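Side-chain contacts in Peptide/nickel transport system substrate-binding protein (Listeria monocytogenes serotype 1/2a, PDB 5KZT), which binds a peptide in the crystal and probably delivers such substrates to a peptide transporter, as an OppA-type member of the solute-binding protein 5 family: residues Ala33-Gly38 and Val404-Arg409; Gly48-Asp53 and Pro58-Ala63; Asp253-Asn258 and Lys262-Val267; Tyr450-Tyr455 and Thr486-Ile491. One frame throughout, in Å; residues are numbered along the deposited sequence.

Interaction 1: Ala33-Gly38 and Val404-Arg409; sequences ADDQVG and VPFKVR
Phe-406 reaches across to Asp-35 and Val-37, and its CE2 corner does nearly all the touching. The whole contact is small and made by van der Waals touch. Phe-406 CE2 lies 3.7 Å from Asp-35 CB, and the neighbouring Phe-406 CZ is 3.8 Å from the same Asp-35 CB. Val-37 adds one branch: its CG2, beside the backbone N, comes within 4.2 Å of Phe-406 CE2, the two side chains running past each other in opposite directions. With CG anti to the backbone N (chi1 -180°), the phenyl ring extends straight from its helix toward the other segment.

The polar element is a helix cap that the ring leans on. Asp-35 is the N-cap of helix 36-45, and its OD2 takes the N-H of Gly-38 at 2.8 Å in an almost straight bond (173°), on the syn side but well out of the carboxylate plane. Val-37 N gives the same oxygen a second, weak bond. This grip fixes the carboxylate, whose plane stands 76° from the ring while Asp-35 OD2 lies 3.7 Å from Phe-406 CE2. The helix end would probably favour the negative charge here.

Around this buried contact lies the peptide site. The backbones of Asp-34 and Gln-36, and Gln-36 OE1, hydrogen-bond the bound peptide from one segment; Arg-409, salt-bridged to Asp-374, does so from the other, and Phe-406 packs on the peptide backbone. The contact thus joins two helix starts across the ligand cleft: helix 36-45 on one side, and helix 406-414, which leaves strand 397-404 beside strand 367-374, on the other.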
loop_
_atom_site.group_PDB
_atom_site.type_symbol
_atom_site.label_atom_id
_atom_site.label_comp_id
_atom_site.label_asym_id
_atom_site.label_seq_id
_atom_site.Cartn_x
_atom_site.Cartn_y
_atom_site.Cartn_z
ATOM N N ALA A 33 0.195 -10.348 -2.407
ATOM C CA ALA A 33 0.946 -9.146 -2.043
ATOM C C ALA A 33 0.011 -7.999 -1.668
ATOM O O ALA A 33 -0.979 -7.728 -2.366
ATOM C CB ALA A 33 1.866 -8.704 -3.178
ATOM N N ASP A 34 0.325 -7.343 -0.557
ATOM C CA ASP A 34 -0.425 -6.161 -0.121
ATOM C C ASP A 34 0.449 -5.000 0.344
ATOM O O ASP A 34 -0.053 -4.059 0.954
ATOM C CB ASP A 34 -1.422 -6.535 0.988
ATOM C CG ASP A 34 -0.758 -7.032 2.261
ATOM O OD1 ASP A 34 0.473 -6.877 2.470
ATOM O OD2 ASP A 34 -1.520 -7.593 3.088
ATOM N N ASP A 35 1.718 -5.023 -0.020
ATOM C CA ASP A 35 2.665 -4.019 0.437
ATOM C C ASP A 35 3.282 -3.257 -0.712
ATOM O O ASP A 35 3.335 -3.736 -1.845
ATOM C CB ASP A 35 3.770 -4.694 1.220
ATOM C CG ASP A 35 4.682 -5.473 0.334
ATOM O OD1 ASP A 35 4.323 -6.623 -0.038
ATOM O OD2 ASP A 35 5.730 -4.912 -0.059
ATOM N N GLN A 36 3.781 -2.062 -0.411
ATOM C CA GLN A 36 4.232 -1.183 -1.478
ATOM C C GLN A 36 5.464 -1.717 -2.223
ATOM O O GLN A 36 5.623 -1.430 -3.412
ATOM C CB GLN A 36 4.478 0.234 -0.967
ATOM C CG GLN A 36 5.757 0.463 -0.199
ATOM C CD GLN A 36 5.943 1.938 0.179
ATOM O OE1 GLN A 36 6.123 2.258 1.343
ATOM N NE2 GLN A 36 5.880 2.835 -0.807
ATOM N N VAL A 37 6.301 -2.503 -1.545
ATOM C CA VAL A 37 7.543 -3.008 -2.161
ATOM C C VAL A 37 7.227 -4.091 -3.187
ATOM O O VAL A 37 7.623 -3.992 -4.361
ATOM C CB VAL A 37 8.546 -3.526 -1.109
ATOM C CG1 VAL A 37 9.747 -4.224 -1.753
ATOM C CG2 VAL A 37 9.013 -2.376 -0.236
ATOM N N GLY A 38 6.490 -5.098 -2.741
ATOM C CA GLY A 38 6.059 -6.171 -3.592
ATOM C C GLY A 38 5.100 -5.766 -4.705
ATOM O O GLY A 38 5.197 -6.271 -5.816
ATOM N N VAL A 404 11.840 -4.069 13.311
ATOM C CA VAL A 404 11.974 -5.332 12.596
ATOM C C VAL A 404 11.890 -5.115 11.085
ATOM O O VAL A 404 11.451 -4.055 10.636
ATOM C CB VAL A 404 10.891 -6.332 13.077
ATOM C CG1 VAL A 404 11.154 -6.748 14.526
ATOM C CG2 VAL A 404 9.477 -5.768 12.919
ATOM N N PRO A 405 12.325 -6.104 10.288
ATOM C CA PRO A 405 12.134 -5.969 8.847
ATOM C C PRO A 405 10.663 -5.779 8.520
ATOM O O PRO A 405 9.778 -6.275 9.240
ATOM C CB PRO A 405 12.648 -7.302 8.293
ATOM C CG PRO A 405 13.628 -7.768 9.318
ATOM C CD PRO A 405 13.038 -7.346 10.631
ATOM N N PHE A 406 10.420 -5.013 7.467
ATOM C CA PHE A 406 9.089 -4.668 7.045
ATOM C C PHE A 406 8.208 -5.925 6.961
ATOM O O PHE A 406 7.105 -5.962 7.506
ATOM C CB PHE A 406 9.211 -3.980 5.678
ATOM C CG PHE A 406 7.924 -3.532 5.073
ATOM C CD1 PHE A 406 6.916 -2.944 5.835
ATOM C CD2 PHE A 406 7.753 -3.624 3.703
ATOM C CE1 PHE A 406 5.745 -2.511 5.248
ATOM C CE2 PHE A 406 6.602 -3.172 3.102
ATOM C CZ PHE A 406 5.588 -2.613 3.879
ATOM N N LYS A 407 8.720 -6.963 6.302
ATOM C CA LYS A 407 7.952 -8.218 6.177
ATOM C C LYS A 407 7.571 -8.881 7.512
ATOM O O LYS A 407 6.478 -9.440 7.624
ATOM C CB LYS A 407 8.621 -9.207 5.226
ATOM C CG LYS A 407 9.898 -9.843 5.697
ATOM C CD LYS A 407 10.411 -10.769 4.588
ATOM C CE LYS A 407 11.797 -11.277 4.874
ATOM N NZ LYS A 407 12.473 -11.833 3.668
ATOM N N VAL A 408 8.424 -8.744 8.525
ATOM C CA VAL A 408 8.157 -9.279 9.862
ATOM C C VAL A 408 7.078 -8.419 10.532
ATOM O O VAL A 408 6.151 -8.944 11.162
ATOM C CB VAL A 408 9.461 -9.365 10.717
ATOM C CG1 VAL A 408 9.171 -9.815 12.154
ATOM C CG2 VAL A 408 10.458 -10.321 10.079
ATOM N N ARG A 409 7.171 -7.092 10.391
ATOM C CA ARG A 409 6.128 -6.224 10.943
ATOM C C ARG A 409 4.758 -6.597 10.372
ATOM O O ARG A 409 3.748 -6.659 11.091
ATOM C CB ARG A 409 6.417 -4.737 10.675
ATOM C CG ARG A 409 5.248 -3.860 11.070
ATOM C CD ARG A 409 5.619 -2.408 11.199
ATOM N NE ARG A 409 6.010 -1.772 9.941
ATOM C CZ ARG A 409 5.175 -1.297 9.015
ATOM N NH1 ARG A 409 3.863 -1.427 9.124
ATOM N NH2 ARG A 409 5.683 -0.674 7.952
#

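Interaction 2: Gly48-Asp53 and Pro58-Ala63; sequences GLYALD and PAIAGA
Five backbone hydrogen bonds join Gly-48-Asp-53 to Pro-58-Ala-63. Ala-51 and Ala-59 form the hydrogen-bonded antiparallel pair, each N giving a 2.9 Å bond to the other residue's O (Ala-51 N to Ala-59 O, Ala-59 N to Ala-51 O). Beyond it Leu-49 O accepts twice, from Ala-61 N at 2.8 Å and from Ala-63 N at 3.2 Å, while Gly-62 N binds Gly-48 O. Strands 50-52 and 58-60 thus make a two-stranded beta hairpin, with short axes at 139°, well short of straight antiparallel, and the chain just after strand 58-60 wraps round the carbonyl of Leu-49. Asp-53 holds the connecting loop by accepting from Ile-57 N at OD1.

Among the side chains, Tyr-50 carries the main packing. Its ring takes a CH-pi contact from Ile-60, whose CG2 sits over one face, 4.1 Å from the centroid; CG2 gets there by lying anti to the carbonyl carbon, beside the backbone N. Pro-58 C lies at the ring edge, and Pro-58 CB is 3.9 Å from Tyr-50 CD2. Leu-52 and Pro-58 lie side by side and point the same way, touching through CD1 and CG. Ala-51 CB meets Ala-61 CB at 3.9 Å. Helix 157-161 packs on Tyr-50 and Pro-58 through Asn-158.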
loop_
_atom_site.group_PDB
_atom_site.type_symbol
_atom_site.label_atom_id
_atom_site.label_comp_id
_atom_site.label_asym_id
_atom_site.label_seq_id
_atom_site.Cartn_x
_atom_site.Cartn_y
_atom_site.Cartn_z
ATOM N N GLY A 48 -2.296 -6.132 -16.023
ATOM C CA GLY A 48 -3.723 -6.483 -16.080
ATOM C C GLY A 48 -4.426 -5.873 -17.276
ATOM O O GLY A 48 -3.784 -5.545 -18.296
ATOM N N LEU A 49 -5.742 -5.710 -17.140
ATOM C CA LEU A 49 -6.588 -5.172 -18.205
ATOM C C LEU A 49 -6.296 -3.704 -18.487
ATOM O O LEU A 49 -6.388 -3.284 -19.625
ATOM C CB LEU A 49 -8.064 -5.337 -17.891
ATOM C CG LEU A 49 -8.546 -6.772 -17.748
ATOM C CD1 LEU A 49 -9.943 -6.766 -17.156
ATOM C CD2 LEU A 49 -8.517 -7.505 -19.081
ATOM N N TYR A 50 -5.952 -2.953 -17.436
ATOM C CA TYR A 50 -5.650 -1.531 -17.525
ATOM C C TYR A 50 -4.333 -1.291 -16.813
ATOM O O TYR A 50 -3.910 -2.107 -16.018
ATOM C CB TYR A 50 -6.742 -0.702 -16.852
ATOM C CG TYR A 50 -8.000 -0.508 -17.683
ATOM C CD1 TYR A 50 -8.885 -1.554 -17.911
ATOM C CD2 TYR A 50 -8.305 0.739 -18.249
ATOM C CE1 TYR A 50 -10.033 -1.373 -18.680
ATOM C CE2 TYR A 50 -9.435 0.918 -19.010
ATOM C CZ TYR A 50 -10.293 -0.137 -19.213
ATOM O OH TYR A 50 -11.399 0.076 -19.991
ATOM N N ALA A 51 -3.703 -0.171 -17.115
ATOM C CA ALA A 51 -2.556 0.301 -16.383
ATOM C C ALA A 51 -2.584 1.835 -16.407
ATOM O O ALA A 51 -2.990 2.425 -17.414
ATOM C CB ALA A 51 -1.286 -0.254 -17.016
ATOM N N LEU A 52 -2.177 2.478 -15.306
ATOM C CA LEU A 52 -2.143 3.951 -15.225
ATOM C C LEU A 52 -1.211 4.537 -16.271
ATOM O O LEU A 52 -0.086 4.081 -16.419
ATOM C CB LEU A 52 -1.715 4.427 -13.822
ATOM C CG LEU A 52 -2.880 4.605 -12.831
ATOM C CD1 LEU A 52 -3.868 3.464 -12.891
ATOM C CD2 LEU A 52 -2.395 4.854 -11.408
ATOM N N ASP A 53 -1.713 5.533 -17.000
ATOM C CA ASP A 53 -0.952 6.255 -18.000
ATOM C C ASP A 53 -0.180 7.431 -17.380
ATOM O O ASP A 53 -0.202 7.643 -16.163
ATOM C CB ASP A 53 -1.866 6.708 -19.163
ATOM C CG ASP A 53 -2.822 7.848 -18.787
ATOM O OD1 ASP A 53 -2.658 8.481 -17.724
ATOM O OD2 ASP A 53 -3.748 8.110 -19.582
ATOM N N PRO A 58 -6.293 5.316 -15.581
ATOM C CA PRO A 58 -6.212 3.975 -16.129
ATOM C C PRO A 58 -6.502 3.962 -17.616
ATOM O O PRO A 58 -7.448 4.596 -18.075
ATOM C CB PRO A 58 -7.287 3.193 -15.347
ATOM C CG PRO A 58 -7.490 3.997 -14.102
ATOM C CD PRO A 58 -7.342 5.412 -14.551
ATOM N N ALA A 59 -5.650 3.265 -18.353
ATOM C CA ALA A 59 -5.761 3.128 -19.800
ATOM C C ALA A 59 -5.679 1.644 -20.141
ATOM O O ALA A 59 -5.003 0.866 -19.451
ATOM C CB ALA A 59 -4.644 3.893 -20.477
ATOM N N ILE A 60 -6.340 1.244 -21.218
ATOM C CA ILE A 60 -6.304 -0.151 -21.608
ATOM C C ILE A 60 -4.861 -0.635 -21.790
ATOM O O ILE A 60 -4.010 0.092 -22.311
ATOM C CB ILE A 60 -7.188 -0.468 -22.843
ATOM C CG1 ILE A 60 -6.757 0.310 -24.087
ATOM C CG2 ILE A 60 -8.641 -0.211 -22.496
ATOM C CD1 ILE A 60 -7.529 -0.084 -25.328
ATOM N N ALA A 61 -4.600 -1.833 -21.271
ATOM C CA ALA A 61 -3.293 -2.489 -21.330
ATOM C C ALA A 61 -3.498 -3.908 -21.867
ATOM O O ALA A 61 -3.303 -4.124 -23.058
ATOM C CB ALA A 61 -2.628 -2.488 -19.968
ATOM N N GLY A 62 -3.950 -4.853 -21.032
ATOM C CA GLY A 62 -4.273 -6.207 -21.494
ATOM C C GLY A 62 -5.540 -6.261 -22.338
ATOM O O GLY A 62 -5.747 -7.218 -23.099
ATOM N N ALA A 63 -6.393 -5.247 -22.198
ATOM C CA ALA A 63 -7.605 -5.143 -22.986
ATOM C C ALA A 63 -7.232 -4.544 -24.321
ATOM O O ALA A 63 -6.507 -3.546 -24.358
ATOM C CB ALA A 63 -8.615 -4.261 -22.272
#

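Interaction 3: Asp253-Asn258 and Lys262-Val267; sequences DYAAQN and KDYVTV
Tyr-264 touches the carbonyl oxygens of Asn-258 and Ala-255 with its ring. Asn-258 O approaches the ring obliquely, 3.4 Å from Tyr-264 CD1 and equally near Tyr-264 CB, and Ala-255 O follows further along the same side chain, 3.7 Å from Tyr-264 CE1. At the phenol end Ala-255 CB is 4.1 Å from Tyr-264 OH. The contact is therefore one of van der Waals touch, between one aromatic side chain and the backbone of 255-258.

A chi1 of -175° swings the tyrosine away from its own backbone N and out from the first residue of strand 264-277 toward 255-258. The segments belong to a helix-to-strand connection: helix 252-256 leads, a few residues on, into strand 264-277 of the mixed sheet, whose first side chain reaches back.

In the next shell, the side chain of Asn-258 folds back onto the helix: ND2 gives Tyr-254 O a 2.9 Å bond, nearly straight at 169° and in the plane of both groups. Ala-255 O also accepts from Asn-258 N at 3.0 Å. Further out, Leu-250 of strand 247-250 touches Ala-255, Asn-258 and Tyr-264, and strand 491-503 pairs with the backbone at Asp-263, Val-265 and Val-267.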
loop_
_atom_site.group_PDB
_atom_site.type_symbol
_atom_site.label_atom_id
_atom_site.label_comp_id
_atom_site.label_asym_id
_atom_site.label_seq_id
_atom_site.Cartn_x
_atom_site.Cartn_y
_atom_site.Cartn_z
ATOM N N ASP A 253 18.387 14.562 8.751
ATOM C CA ASP A 253 19.433 15.536 8.417
ATOM C C ASP A 253 20.014 15.387 7.006
ATOM O O ASP A 253 20.465 16.370 6.434
ATOM C CB ASP A 253 20.559 15.512 9.464
ATOM C CG ASP A 253 20.060 15.845 10.848
ATOM O OD1 ASP A 253 19.205 16.750 10.983
ATOM O OD2 ASP A 253 20.511 15.191 11.813
ATOM N N TYR A 254 20.007 14.186 6.443
ATOM C CA TYR A 254 20.456 14.011 5.065
ATOM C C TYR A 254 19.549 14.733 4.053
ATOM O O TYR A 254 20.027 15.229 3.036
ATOM C CB TYR A 254 20.570 12.534 4.699
ATOM C CG TYR A 254 21.728 11.845 5.354
ATOM C CD1 TYR A 254 23.010 11.932 4.800
ATOM C CD2 TYR A 254 21.564 11.102 6.523
ATOM C CE1 TYR A 254 24.094 11.299 5.389
ATOM C CE2 TYR A 254 22.643 10.457 7.118
ATOM C CZ TYR A 254 23.904 10.564 6.543
ATOM O OH TYR A 254 24.987 9.941 7.115
ATOM N N ALA A 255 18.249 14.781 4.324
ATOM C CA ALA A 255 17.326 15.534 3.476
ATOM C C ALA A 255 17.606 17.027 3.650
ATOM O O ALA A 255 17.818 17.754 2.664
ATOM C CB ALA A 255 15.889 15.224 3.837
ATOM N N ALA A 256 17.630 17.465 4.912
ATOM C CA ALA A 256 17.821 18.870 5.242
ATOM C C ALA A 256 19.138 19.414 4.705
ATOM O O ALA A 256 19.182 20.551 4.247
ATOM C CB ALA A 256 17.734 19.079 6.741
ATOM N N GLN A 257 20.189 18.593 4.742
ATOM C CA GLN A 257 21.514 18.976 4.212
ATOM C C GLN A 257 21.608 19.004 2.686
ATOM O O GLN A 257 22.575 19.548 2.136
ATOM C CB GLN A 257 22.600 18.027 4.721
ATOM C CG GLN A 257 22.991 18.252 6.153
ATOM C CD GLN A 257 23.579 19.615 6.347
ATOM O OE1 GLN A 257 22.906 20.525 6.859
ATOM N NE2 GLN A 257 24.814 19.806 5.866
ATOM N N ASN A 258 20.646 18.394 2.011
ATOM C CA ASN A 258 20.665 18.314 0.553
ATOM C C ASN A 258 19.461 18.988 -0.109
ATOM O O ASN A 258 19.347 18.961 -1.330
ATOM C CB ASN A 258 20.827 16.852 0.140
ATOM C CG ASN A 258 22.234 16.356 0.401
ATOM O OD1 ASN A 258 23.151 16.682 -0.354
ATOM N ND2 ASN A 258 22.435 15.665 1.506
ATOM N N LYS A 262 20.660 20.857 -6.595
ATOM C CA LYS A 262 20.007 20.838 -7.900
ATOM C C LYS A 262 19.226 19.546 -8.147
ATOM O O LYS A 262 18.182 19.592 -8.762
ATOM C CB LYS A 262 21.034 21.034 -9.035
ATOM C CG LYS A 262 20.402 21.131 -10.433
ATOM C CD LYS A 262 21.444 21.419 -11.491
ATOM C CE LYS A 262 20.843 21.323 -12.881
ATOM N NZ LYS A 262 21.864 21.694 -13.884
ATOM N N ASP A 263 19.736 18.415 -7.654
ATOM C CA ASP A 263 19.155 17.100 -7.923
ATOM C C ASP A 263 18.159 16.606 -6.854
ATOM O O ASP A 263 17.641 15.503 -6.968
ATOM C CB ASP A 263 20.281 16.077 -8.095
ATOM C CG ASP A 263 21.155 16.356 -9.298
ATOM O OD1 ASP A 263 20.766 17.121 -10.213
ATOM O OD2 ASP A 263 22.269 15.789 -9.325
ATOM N N TYR A 264 17.874 17.436 -5.856
ATOM C CA TYR A 264 16.916 17.100 -4.807
ATOM C C TYR A 264 15.517 17.113 -5.396
ATOM O O TYR A 264 15.168 18.004 -6.187
ATOM C CB TYR A 264 16.988 18.120 -3.698
ATOM C CG TYR A 264 16.160 17.881 -2.458
ATOM C CD1 TYR A 264 16.597 17.007 -1.449
ATOM C CD2 TYR A 264 14.983 18.588 -2.244
ATOM C CE1 TYR A 264 15.860 16.844 -0.282
ATOM C CE2 TYR A 264 14.234 18.421 -1.083
ATOM C CZ TYR A 264 14.676 17.551 -0.111
ATOM O OH TYR A 264 13.952 17.423 1.040
ATOM N N VAL A 265 14.734 16.119 -5.042
ATOM C CA VAL A 265 13.347 16.060 -5.470
ATOM C C VAL A 265 12.514 15.566 -4.301
ATOM O O VAL A 265 13.018 14.861 -3.419
ATOM C CB VAL A 265 13.126 15.127 -6.690
ATOM C CG1 VAL A 265 13.846 15.634 -7.924
ATOM C CG2 VAL A 265 13.570 13.710 -6.398
ATOM N N THR A 266 11.238 15.939 -4.321
ATOM C CA THR A 266 10.275 15.539 -3.300
ATOM C C THR A 266 9.111 14.878 -4.010
ATOM O O THR A 266 8.634 15.381 -5.028
ATOM C CB THR A 266 9.707 16.743 -2.505
ATOM O OG1 THR A 266 10.764 17.599 -2.064
ATOM C CG2 THR A 266 8.958 16.266 -1.292
ATOM N N VAL A 267 8.646 13.767 -3.453
ATOM C CA VAL A 267 7.523 13.029 -4.002
ATOM C C VAL A 267 6.443 13.032 -2.920
ATOM O O VAL A 267 6.714 12.592 -1.809
ATOM C CB VAL A 267 7.987 11.599 -4.355
ATOM C CG1 VAL A 267 6.812 10.677 -4.681
ATOM C CG2 VAL A 267 8.978 11.658 -5.519
#

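Interaction 4: Tyr450-Tyr455 and Thr486-Ile491; sequences YSNKDY and TDDVAI
Tyr-450 meets the other segment with both a ring face and its hydroxyl. Ala-490 CB stands over the centre of the ring, 3.6 Å from the centroid and almost along the ring normal, a CH-pi contact. At the rim, Tyr-450 OH donates to Asp-488 OD2 at 2.8 Å, reaching the carboxylate on its anti side; the ring and carboxylate planes are 65° apart.

Asn-452 comes to the same oxygen from the syn side. Its ND2 lies 2.6 Å from Asp-488 OD2 with an angle of 153° at the hydrogen, so two donors share OD2, which should restrain the carboxylate. CG of Asn-452 lies anti to the backbone N (chi1 180°), which carries the amide across to Asp-488 and leaves OD1 for the helix that follows. That oxygen N-caps helix 453-459, accepting from Tyr-455 N at 3.0 Å and weakly from Asp-454 N. One amide therefore ties a helix start to Asp-488.

Asp-488 follows helix 471-487, and the chain turns there through Val-489, with positive phi, into strand 491-503. Leu-484 of that helix packs on Tyr-450 and Ala-490, Ile-483 packs on Asn-452, and Arg-294 of helix 291-299 binds the carbonyls of Asp-488 and Val-489.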
loop_
_atom_site.group_PDB
_atom_site.type_symbol
_atom_site.label_atom_id
_atom_site.label_comp_id
_atom_site.label_asym_id
_atom_site.label_seq_id
_atom_site.Cartn_x
_atom_site.Cartn_y
_atom_site.Cartn_z
ATOM N N TYR A 450 -10.617 -4.054 16.377
ATOM C CA TYR A 450 -11.448 -2.874 16.440
ATOM C C TYR A 450 -12.753 -3.216 15.742
ATOM O O TYR A 450 -12.750 -3.673 14.602
ATOM C CB TYR A 450 -10.794 -1.679 15.759
ATOM C CG TYR A 450 -11.764 -0.527 15.551
ATOM C CD1 TYR A 450 -12.257 0.201 16.627
ATOM C CD2 TYR A 450 -12.216 -0.196 14.269
ATOM C CE1 TYR A 450 -13.141 1.239 16.434
ATOM C CE2 TYR A 450 -13.104 0.839 14.066
ATOM C CZ TYR A 450 -13.570 1.546 15.146
ATOM O OH TYR A 450 -14.459 2.566 14.927
ATOM N N SER A 451 -13.863 -2.955 16.422
ATOM C CA SER A 451 -15.183 -3.258 15.888
ATOM C C SER A 451 -16.159 -2.199 16.346
ATOM O O SER A 451 -16.427 -2.083 17.553
ATOM C CB SER A 451 -15.660 -4.623 16.381
ATOM O OG SER A 451 -16.936 -4.974 15.861
ATOM N N ASN A 452 -16.680 -1.435 15.387
ATOM C CA ASN A 452 -17.786 -0.509 15.631
ATOM C C ASN A 452 -18.849 -0.743 14.552
ATOM O O ASN A 452 -18.611 -0.456 13.385
ATOM C CB ASN A 452 -17.267 0.931 15.598
ATOM C CG ASN A 452 -18.369 1.946 15.845
ATOM O OD1 ASN A 452 -19.427 1.850 15.250
ATOM N ND2 ASN A 452 -18.134 2.903 16.740
ATOM N N LYS A 453 -20.020 -1.260 14.944
ATOM C CA LYS A 453 -21.073 -1.595 13.964
ATOM C C LYS A 453 -21.632 -0.406 13.200
ATOM O O LYS A 453 -22.088 -0.569 12.068
ATOM C CB LYS A 453 -22.224 -2.383 14.602
ATOM C CG LYS A 453 -21.862 -3.759 15.164
ATOM C CD LYS A 453 -20.934 -4.617 14.300
ATOM C CE LYS A 453 -21.515 -4.983 12.920
ATOM N NZ LYS A 453 -20.493 -5.454 11.926
ATOM N N ASP A 454 -21.614 0.778 13.802
ATOM C CA ASP A 454 -22.059 1.990 13.103
ATOM C C ASP A 454 -21.085 2.357 11.979
ATOM O O ASP A 454 -21.495 2.792 10.894
ATOM C CB ASP A 454 -22.180 3.175 14.074
ATOM C CG ASP A 454 -23.230 2.956 15.149
ATOM O OD1 ASP A 454 -24.190 2.187 14.921
ATOM O OD2 ASP A 454 -23.080 3.557 16.236
ATOM N N TYR A 455 -19.794 2.181 12.250
ATOM C CA TYR A 455 -18.746 2.376 11.247
ATOM C C TYR A 455 -18.947 1.390 10.096
ATOM O O TYR A 455 -19.037 1.821 8.963
ATOM C CB TYR A 455 -17.364 2.209 11.868
ATOM C CG TYR A 455 -16.215 2.577 10.962
ATOM C CD1 TYR A 455 -15.843 3.899 10.783
ATOM C CD2 TYR A 455 -15.476 1.591 10.304
ATOM C CE1 TYR A 455 -14.766 4.241 9.967
ATOM C CE2 TYR A 455 -14.387 1.922 9.497
ATOM C CZ TYR A 455 -14.042 3.255 9.326
ATOM O OH TYR A 455 -12.985 3.622 8.507
ATOM N N THR A 486 -12.228 10.574 16.281
ATOM C CA THR A 486 -12.675 11.337 17.437
ATOM C C THR A 486 -13.423 10.472 18.457
ATOM O O THR A 486 -13.112 10.523 19.644
ATOM C CB THR A 486 -13.525 12.542 17.002
ATOM O OG1 THR A 486 -12.707 13.437 16.238
ATOM C CG2 THR A 486 -14.110 13.295 18.216
ATOM N N ASP A 487 -14.383 9.671 17.988
ATOM C CA ASP A 487 -15.239 8.891 18.887
ATOM C C ASP A 487 -14.538 7.658 19.494
ATOM O O ASP A 487 -14.658 7.414 20.686
ATOM C CB ASP A 487 -16.539 8.458 18.180
ATOM C CG ASP A 487 -17.332 9.636 17.591
ATOM O OD1 ASP A 487 -17.015 10.822 17.919
ATOM O OD2 ASP A 487 -18.264 9.374 16.781
ATOM N N ASP A 488 -13.844 6.864 18.665
ATOM C CA ASP A 488 -13.293 5.565 19.090
ATOM C C ASP A 488 -11.781 5.531 19.280
ATOM O O ASP A 488 -11.267 4.624 19.917
ATOM C CB ASP A 488 -13.686 4.467 18.092
ATOM C CG ASP A 488 -15.178 4.164 18.096
ATOM O OD1 ASP A 488 -15.918 4.745 18.903
ATOM O OD2 ASP A 488 -15.649 3.338 17.290
ATOM N N VAL A 489 -11.053 6.492 18.730
ATOM C CA VAL A 489 -9.580 6.439 18.775
ATOM C C VAL A 489 -9.061 5.044 18.343
ATOM O O VAL A 489 -8.230 4.429 19.020
ATOM C CB VAL A 489 -9.029 6.803 20.181
ATOM C CG1 VAL A 489 -7.590 7.289 20.071
ATOM C CG2 VAL A 489 -9.881 7.863 20.877
ATOM N N ALA A 490 -9.590 4.531 17.229
ATOM C CA ALA A 490 -9.177 3.216 16.689
ATOM C C ALA A 490 -7.697 3.231 16.301
ATOM O O ALA A 490 -6.982 2.230 16.473
ATOM C CB ALA A 490 -10.015 2.879 15.462
ATOM N N ILE A 491 -7.287 4.360 15.723
ATOM C CA ILE A 491 -5.894 4.624 15.283
ATOM C C ILE A 491 -5.569 6.083 15.527
ATOM O O ILE A 491 -6.458 6.860 15.849
ATOM C CB ILE A 491 -5.717 4.375 13.781
ATOM C CG1 ILE A 491 -6.663 5.255 12.955
ATOM C CG2 ILE A 491 -5.937 2.907 13.465
ATOM C CD1 ILE A 491 -6.291 5.322 11.510
#

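Overall arrangement
From the N terminus, interaction 1 opens first, at the start of helix 36-45, and closes only at 404-409, bringing two distant parts of the chain together beside the bound peptide. Interactions 2 and 3 nest inside this long loop, one after the other. Interaction 2 closes a short hairpin directly after helix 36-45, interaction 3 the connection from helix 252-256 to strand 264-277. Interaction 4 follows once interaction 1 has closed and joins the start of helix 453-459 to the end of helix 471-487. None of the four touches another. Interaction 1 is central, its centre about 25 to 26 Å from the others, while the centres of interactions 3 and 4 lie about 38 Å apart.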